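Local structure of germination-specific N-acetylmuramoyl-L-alanine amidase, Autolysin (Clostridioides difficile, 7RAG) at residues K37-E41 / K42-L46; K186-D190 / E191-E195. The protein probably cleaves the amide bond between N-acetylmuramic acid and L-alanine in peptidoglycan, as a zinc-dependent amidase found here in complex with the GerS lipoprotein. All blocks are in the same frame, centred on the assembly; numbering follows the deposited sequence.

Interaction 1. Residues K37-E41 / K42-L46; sequences KSTSE and KDINL. With ZN (zinc ion), chain C.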
ATOM      1  N   LYS B  37      -9.808 -40.947  23.296  1.00115.63           N
ATOM      2  CA  LYS B  37     -10.563 -41.322  22.100  1.00108.60           C
ATOM      3  C   LYS B  37     -11.894 -40.586  22.005  1.00105.84           C
ATOM      4  O   LYS B  37     -12.838 -41.071  21.377  1.00104.89           O
ATOM      5  CB  LYS B  37     -10.778 -42.838  22.035  1.00104.92           C
ATOM      6  CG  LYS B  37      -9.464 -43.595  22.096  1.00113.13           C
ATOM      7  CD  LYS B  37      -9.612 -45.090  21.896  1.00114.26           C
ATOM      8  CE  LYS B  37      -8.235 -45.754  21.910  1.00116.71           C
ATOM      9  NZ  LYS B  37      -8.291 -47.242  21.832  1.00117.46           N
ATOM     10  N   SER B  38     -11.981 -39.406  22.628  1.00109.25           N
ATOM     11  CA  SER B  38     -13.166 -38.568  22.463  1.00103.71           C
ATOM     12  C   SER B  38     -13.178 -37.900  21.095  1.00103.97           C
ATOM     13  O   SER B  38     -14.228 -37.810  20.447  1.00101.46           O
ATOM     14  CB  SER B  38     -13.215 -37.502  23.556  1.00103.68           C
ATOM     15  OG  SER B  38     -12.271 -36.470  23.299  1.00105.54           O
ATOM     16  N   THR B  39     -12.009 -37.449  20.638  1.00102.44           N
ATOM     17  CA  THR B  39     -11.863 -36.552  19.501  1.00 95.54           C
ATOM     18  C   THR B  39     -11.081 -37.243  18.388  1.00 90.48           C
ATOM     19  O   THR B  39     -10.094 -37.934  18.654  1.00 95.10           O
ATOM     20  CB  THR B  39     -11.150 -35.277  19.956  1.00 92.50           C
ATOM     21  OG1 THR B  39     -11.843 -34.736  21.091  1.00 95.14           O
ATOM     22  CG2 THR B  39     -11.108 -34.255  18.850  1.00 86.01           C
ATOM     23  N   SER B  40     -11.519 -37.061  17.142  1.00 82.10           N
ATOM     24  CA  SER B  40     -10.934 -37.762  16.004  1.00 81.20           C
ATOM     25  C   SER B  40     -10.498 -36.772  14.924  1.00 78.35           C
ATOM     26  O   SER B  40     -10.853 -35.590  14.955  1.00 81.00           O
ATOM     27  CB  SER B  40     -11.925 -38.768  15.411  1.00 78.46           C
ATOM     28  OG  SER B  40     -12.937 -38.081  14.697  1.00 80.90           O
ATOM     29  N   GLU B  41      -9.732 -37.277  13.946  1.00 73.54           N
ATOM     30  CA  GLU B  41      -9.312 -36.450  12.815  1.00 70.27           C
ATOM     31  C   GLU B  41     -10.478 -36.098  11.899  1.00 66.30           C
ATOM     32  O   GLU B  41     -10.601 -34.949  11.473  1.00 63.72           O
ATOM     33  CB  GLU B  41      -8.244 -37.157  11.986  1.00 70.62           C
ATOM     34  CG  GLU B  41      -6.815 -37.063  12.454  1.00 74.36           C
ATOM     35  CD  GLU B  41      -5.871 -37.731  11.459  1.00 72.94           C
ATOM     36  OE1 GLU B  41      -5.810 -37.273  10.296  1.00 67.85           O
ATOM     37  OE2 GLU B  41      -5.214 -38.729  11.830  1.00 76.40           O
ATOM     38  N   LYS B  42     -11.341 -37.077  11.582  1.00 65.60           N
ATOM     39  CA  LYS B  42     -12.420 -36.914  10.599  1.00 67.70           C
ATOM     40  C   LYS B  42     -13.072 -35.539  10.643  1.00 68.64           C
ATOM     41  O   LYS B  42     -13.052 -34.781   9.662  1.00 65.77           O
ATOM     42  CB  LYS B  42     -13.531 -37.944  10.849  1.00 74.15           C
ATOM     43  CG  LYS B  42     -13.264 -39.349  10.426  1.00 74.00           C
ATOM     44  CD  LYS B  42     -14.583 -40.152  10.321  1.00 74.46           C
ATOM     45  CE  LYS B  42     -15.539 -39.895  11.475  1.00 76.29           C
ATOM     46  NZ  LYS B  42     -16.762 -40.772  11.398  1.00 73.75           N
ATOM     47  N   ASP B  43     -13.621 -35.208  11.815  1.00 67.46           N
ATOM     48  CA  ASP B  43     -14.481 -34.048  11.980  1.00 71.35           C
ATOM     49  C   ASP B  43     -13.692 -32.751  11.957  1.00 66.14           C
ATOM     50  O   ASP B  43     -14.135 -31.768  11.357  1.00 68.16           O
ATOM     51  CB  ASP B  43     -15.275 -34.184  13.279  1.00 78.41           C
ATOM     52  CG  ASP B  43     -16.006 -35.525  13.373  1.00 89.68           C
ATOM     53  OD1 ASP B  43     -16.669 -35.910  12.373  1.00 85.38           O
ATOM     54  OD2 ASP B  43     -15.904 -36.201  14.431  1.00 97.20           O
ATOM     55  N   ILE B  44     -12.513 -32.735  12.577  1.00 65.55           N
ATOM     56  CA  ILE B  44     -11.673 -31.542  12.528  1.00 62.45           C
ATOM     57  C   ILE B  44     -11.175 -31.278  11.105  1.00 59.30           C
ATOM     58  O   ILE B  44     -11.178 -30.131  10.633  1.00 62.23           O
ATOM     59  CB  ILE B  44     -10.521 -31.681  13.539  1.00 66.52           C
ATOM     60  CG1 ILE B  44     -11.099 -31.663  14.961  1.00 68.56           C
ATOM     61  CG2 ILE B  44      -9.475 -30.586  13.338  1.00 63.57           C
ATOM     62  CD1 ILE B  44     -10.065 -31.576  16.048  1.00 74.94           C
ATOM     63  N   ASN B  45     -10.732 -32.323  10.405  1.00 58.42           N
ATOM     64  CA  ASN B  45     -10.290 -32.161   9.025  1.00 59.63           C
ATOM     65  C   ASN B  45     -11.405 -31.580   8.169  1.00 58.44           C
ATOM     66  O   ASN B  45     -11.185 -30.642   7.390  1.00 50.87           O
ATOM     67  CB  ASN B  45      -9.844 -33.504   8.439  1.00 59.64           C
ATOM     68  CG  ASN B  45      -8.606 -34.052   9.080  1.00 58.01           C
ATOM     69  OD1 ASN B  45      -7.923 -33.377   9.843  1.00 55.96           O
ATOM     70  ND2 ASN B  45      -8.300 -35.296   8.763  1.00 58.62           N
ATOM     71  N   LEU B  46     -12.614 -32.146   8.300  1.00 59.98           N
ATOM     72  CA  LEU B  46     -13.748 -31.657   7.531  1.00 53.67           C
ATOM     73  C   LEU B  46     -14.054 -30.214   7.883  1.00 53.99           C
ATOM     74  O   LEU B  46     -14.342 -29.403   6.996  1.00 53.65           O
ATOM     75  CB  LEU B  46     -14.972 -32.537   7.777  1.00 56.36           C
ATOM     76  CG  LEU B  46     -16.291 -32.161   7.082  1.00 61.44           C
ATOM     77  CD1 LEU B  46     -16.156 -32.311   5.560  1.00 59.16           C
ATOM     78  CD2 LEU B  46     -17.466 -33.000   7.615  1.00 55.27           C
TER
HETATM   79 ZN    ZN C 301      -4.754 -38.490   8.930  1.00 64.26          ZN
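The zinc site of the amidase lies where the loop 37-41 runs into helix 41-58, and Glu41 and Asn45 meet there on the first turn. Glu41 binds the zinc ion through OE1, with OE1 2.1 Å from ZN. Glu41 OE2 is 2.9 Å from ZN, so the carboxylate holds it essentially by one oxygen. The side chain of Glu41 is extended beyond CG (chi2 -176°), which carries the carboxylate out to the metal. OE2 accepts from Ala32 N and OE1 from Leu110 N, and these bonds help fix the rotation of the group.

The backbone of Glu41 joins the first turn of the helix. Asn45 N donates to Glu41 O at 2.8 Å, and the bond is nearly straight at 175°. The amide of Asn45 is turned 68° from the carboxylate of Glu41. Its ND2 is hydrogen-bonded to Gly24 O.

On another side of the turn, Thr39 CG2 touches Ile44 CD1 at 4.0 Å, an apolar contact between loop and helix. Ser40 OG stands 3.5 Å from Asp43 OD2. Lys42 NZ reaches away to a salt bridge with Asp70. His25 and His109 complete the His-Glu-His zinc site of the Amidase_3 family.

Interaction 2. Residues K186-D190 / E191-E195; sequences KLLTD and ETYQE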
ATOM      1  N   LYS B 186      -7.366 -29.410  22.570  1.00 86.35           N
ATOM      2  CA  LYS B 186      -8.410 -28.471  22.972  1.00 87.14           C
ATOM      3  C   LYS B 186      -8.527 -27.320  21.974  1.00 85.41           C
ATOM      4  O   LYS B 186      -9.638 -26.913  21.615  1.00 87.62           O
ATOM      5  CB  LYS B 186      -8.134 -27.948  24.383  1.00 82.27           C
ATOM      6  N   LEU B 187      -7.393 -26.796  21.498  1.00 77.93           N
ATOM      7  CA  LEU B 187      -7.451 -25.723  20.510  1.00 78.07           C
ATOM      8  C   LEU B 187      -8.103 -26.193  19.210  1.00 84.01           C
ATOM      9  O   LEU B 187      -8.910 -25.471  18.606  1.00 78.59           O
ATOM     10  CB  LEU B 187      -6.046 -25.194  20.227  1.00 81.75           C
ATOM     11  CG  LEU B 187      -5.412 -24.271  21.255  1.00 83.09           C
ATOM     12  CD1 LEU B 187      -4.034 -23.865  20.769  1.00 70.97           C
ATOM     13  CD2 LEU B 187      -6.307 -23.054  21.471  1.00 79.71           C
ATOM     14  N   LEU B 188      -7.752 -27.403  18.761  1.00 82.62           N
ATOM     15  CA  LEU B 188      -8.204 -27.905  17.469  1.00 75.32           C
ATOM     16  C   LEU B 188      -9.691 -28.199  17.449  1.00 79.46           C
ATOM     17  O   LEU B 188     -10.294 -28.225  16.368  1.00 78.49           O
ATOM     18  CB  LEU B 188      -7.439 -29.166  17.087  1.00 70.52           C
ATOM     19  CG  LEU B 188      -6.021 -28.972  16.554  1.00 73.76           C
ATOM     20  CD1 LEU B 188      -5.385 -30.320  16.293  1.00 74.51           C
ATOM     21  CD2 LEU B 188      -6.010 -28.127  15.291  1.00 69.24           C
ATOM     22  N   THR B 189     -10.296 -28.437  18.608  1.00 81.29           N
ATOM     23  CA  THR B 189     -11.749 -28.574  18.604  1.00 80.88           C
ATOM     24  C   THR B 189     -12.474 -27.236  18.601  1.00 78.76           C
ATOM     25  O   THR B 189     -13.708 -27.232  18.599  1.00 80.65           O
ATOM     26  CB  THR B 189     -12.221 -29.401  19.800  1.00 81.18           C
ATOM     27  OG1 THR B 189     -11.726 -28.816  21.010  1.00 80.00           O
ATOM     28  CG2 THR B 189     -11.732 -30.837  19.669  1.00 78.72           C
ATOM     29  N   ASP B 190     -11.760 -26.110  18.603  1.00 74.75           N
ATOM     30  CA  ASP B 190     -12.404 -24.803  18.677  1.00 75.08           C
ATOM     31  C   ASP B 190     -12.637 -24.220  17.287  1.00 72.82           C
ATOM     32  O   ASP B 190     -11.692 -24.051  16.510  1.00 73.96           O
ATOM     33  CB  ASP B 190     -11.564 -23.839  19.514  1.00 77.90           C
ATOM     34  CG  ASP B 190     -12.167 -22.454  19.578  1.00 77.11           C
ATOM     35  OD1 ASP B 190     -13.156 -22.265  20.322  1.00 84.86           O
ATOM     36  OD2 ASP B 190     -11.658 -21.562  18.869  1.00 80.13           O
ATOM     37  N   GLU B 191     -13.898 -23.886  16.994  1.00 73.35           N
ATOM     38  CA  GLU B 191     -14.261 -23.382  15.672  1.00 70.59           C
ATOM     39  C   GLU B 191     -13.453 -22.147  15.290  1.00 69.59           C
ATOM     40  O   GLU B 191     -13.121 -21.964  14.109  1.00 69.35           O
ATOM     41  CB  GLU B 191     -15.763 -23.079  15.618  1.00 67.67           C
ATOM     42  CG  GLU B 191     -16.248 -22.597  14.256  1.00 71.12           C
ATOM     43  CD  GLU B 191     -17.732 -22.850  14.018  1.00 74.39           C
ATOM     44  OE1 GLU B 191     -18.442 -23.156  15.006  1.00 80.15           O
ATOM     45  OE2 GLU B 191     -18.188 -22.739  12.847  1.00 69.68           O
ATOM     46  N   THR B 192     -13.095 -21.308  16.264  1.00 67.17           N
ATOM     47  CA  THR B 192     -12.334 -20.107  15.937  1.00 69.89           C
ATOM     48  C   THR B 192     -10.890 -20.443  15.600  1.00 68.83           C
ATOM     49  O   THR B 192     -10.293 -19.845  14.692  1.00 69.53           O
ATOM     50  CB  THR B 192     -12.398 -19.115  17.086  1.00 69.30           C
ATOM     51  OG1 THR B 192     -13.753 -19.023  17.537  1.00 79.21           O
ATOM     52  CG2 THR B 192     -11.942 -17.755  16.606  1.00 73.10           C
ATOM     53  N   TYR B 193     -10.308 -21.402  16.313  1.00 68.86           N
ATOM     54  CA  TYR B 193      -8.963 -21.831  15.965  1.00 68.39           C
ATOM     55  C   TYR B 193      -8.955 -22.484  14.593  1.00 64.85           C
ATOM     56  O   TYR B 193      -8.036 -22.262  13.794  1.00 69.20           O
ATOM     57  CB  TYR B 193      -8.431 -22.780  17.034  1.00 74.36           C
ATOM     58  CG  TYR B 193      -6.935 -23.015  16.981  1.00 71.44           C
ATOM     59  CD1 TYR B 193      -6.050 -22.046  17.413  1.00 72.58           C
ATOM     60  CD2 TYR B 193      -6.415 -24.223  16.524  1.00 70.81           C
ATOM     61  CE1 TYR B 193      -4.691 -22.261  17.379  1.00 72.26           C
ATOM     62  CE2 TYR B 193      -5.053 -24.444  16.483  1.00 70.39           C
ATOM     63  CZ  TYR B 193      -4.201 -23.456  16.908  1.00 71.76           C
ATOM     64  OH  TYR B 193      -2.843 -23.663  16.883  1.00 82.06           O
ATOM     65  N   GLN B 194      -9.981 -23.283  14.296  1.00 63.74           N
ATOM     66  CA  GLN B 194     -10.076 -23.883  12.973  1.00 62.91           C
ATOM     67  C   GLN B 194     -10.129 -22.817  11.890  1.00 60.56           C
ATOM     68  O   GLN B 194      -9.490 -22.960  10.839  1.00 59.28           O
ATOM     69  CB  GLN B 194     -11.298 -24.787  12.901  1.00 63.60           C
ATOM     70  CG  GLN B 194     -11.280 -25.910  13.928  1.00 67.04           C
ATOM     71  CD  GLN B 194     -12.585 -26.679  13.943  1.00 70.32           C
ATOM     72  OE1 GLN B 194     -13.566 -26.249  13.341  1.00 69.36           O
ATOM     73  NE2 GLN B 194     -12.600 -27.826  14.619  1.00 71.39           N
ATOM     74  N   GLU B 195     -10.869 -21.732  12.134  1.00 59.75           N
ATOM     75  CA  GLU B 195     -10.926 -20.660  11.142  1.00 60.35           C
ATOM     76  C   GLU B 195      -9.576 -19.973  10.980  1.00 60.99           C
ATOM     77  O   GLU B 195      -9.195 -19.600   9.865  1.00 55.85           O
ATOM     78  CB  GLU B 195     -12.006 -19.649  11.511  1.00 56.67           C
ATOM     79  CG  GLU B 195     -13.394 -20.218  11.430  1.00 62.61           C
ATOM     80  CD  GLU B 195     -14.470 -19.237  11.872  1.00 67.87           C
ATOM     81  OE1 GLU B 195     -14.132 -18.104  12.292  1.00 72.99           O
ATOM     82  OE2 GLU B 195     -15.665 -19.596  11.786  1.00 68.46           O
TER
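Leu187 and Tyr193 pack against each other where helix 182-188 gives way to helix 191-211. The apolar contacts centre on the tyrosine ring. Leu187 CB sits over one face, 3.9 Å from the centroid of the Tyr193 ring and only 10° off the normal, a CH-pi contact. Farther out, Leu187 CD1 reaches Tyr193 CE1 at 3.8 Å. Leu188 comes from a different direction: its CD2 lies in the ring plane, 4.0 Å from Tyr193 CE2. The two leucines thus cover a face and part of the edge. Tyr193 CG lies anti to the backbone N, which lays the ring back over the preceding helix.

The polar contacts hold the start of helix 191-211. Asp190 is its N-cap. Asp190 OD2 accepts from Tyr193 N at 2.9 Å, on the anti side of the carboxylate and 21° out of its plane. The backbone adds Gln194 N to Asp190 O.

Gln194 also bonds through its side chain. Gln194 NE2 donates to Leu188 O at 2.9 Å, with an angle of 161°. The carbonyl is met in its own plane, and the oxygen lies close to the amide plane. This gives a carbonyl at the end of the first helix a donor from the second.

Outside the turn, Glu191 and Glu195 both form salt bridges with Lys51 of helix 41-58, and Glu195 also with Lys82 of the lipoprotein chain. The arrangement is a short turn joining two helices, the second one N-capped by an aspartate.

The two contacts come in series along the chain, interaction 1 first, with their centres 12 Å apart on the same side of the chain's centre. Both lie at the N-terminal end of a long helix, 41-58 in interaction 1 and 191-211 in interaction 2. They touch directly. Ile44 CD1 packs against Leu188 O at 3.4 Å, and Thr39 CG2 meets Thr189 CG2 at 3.6 Å. Gln194 also rests on Ala47 and Ile48 of helix 41-58. Helix 41-58, with the zinc ligand Glu41 at its N-terminal end, thus packs against 186-195, a region that also touches the lipoprotein, consistent with allosteric activation of CwlD by a lipoprotein.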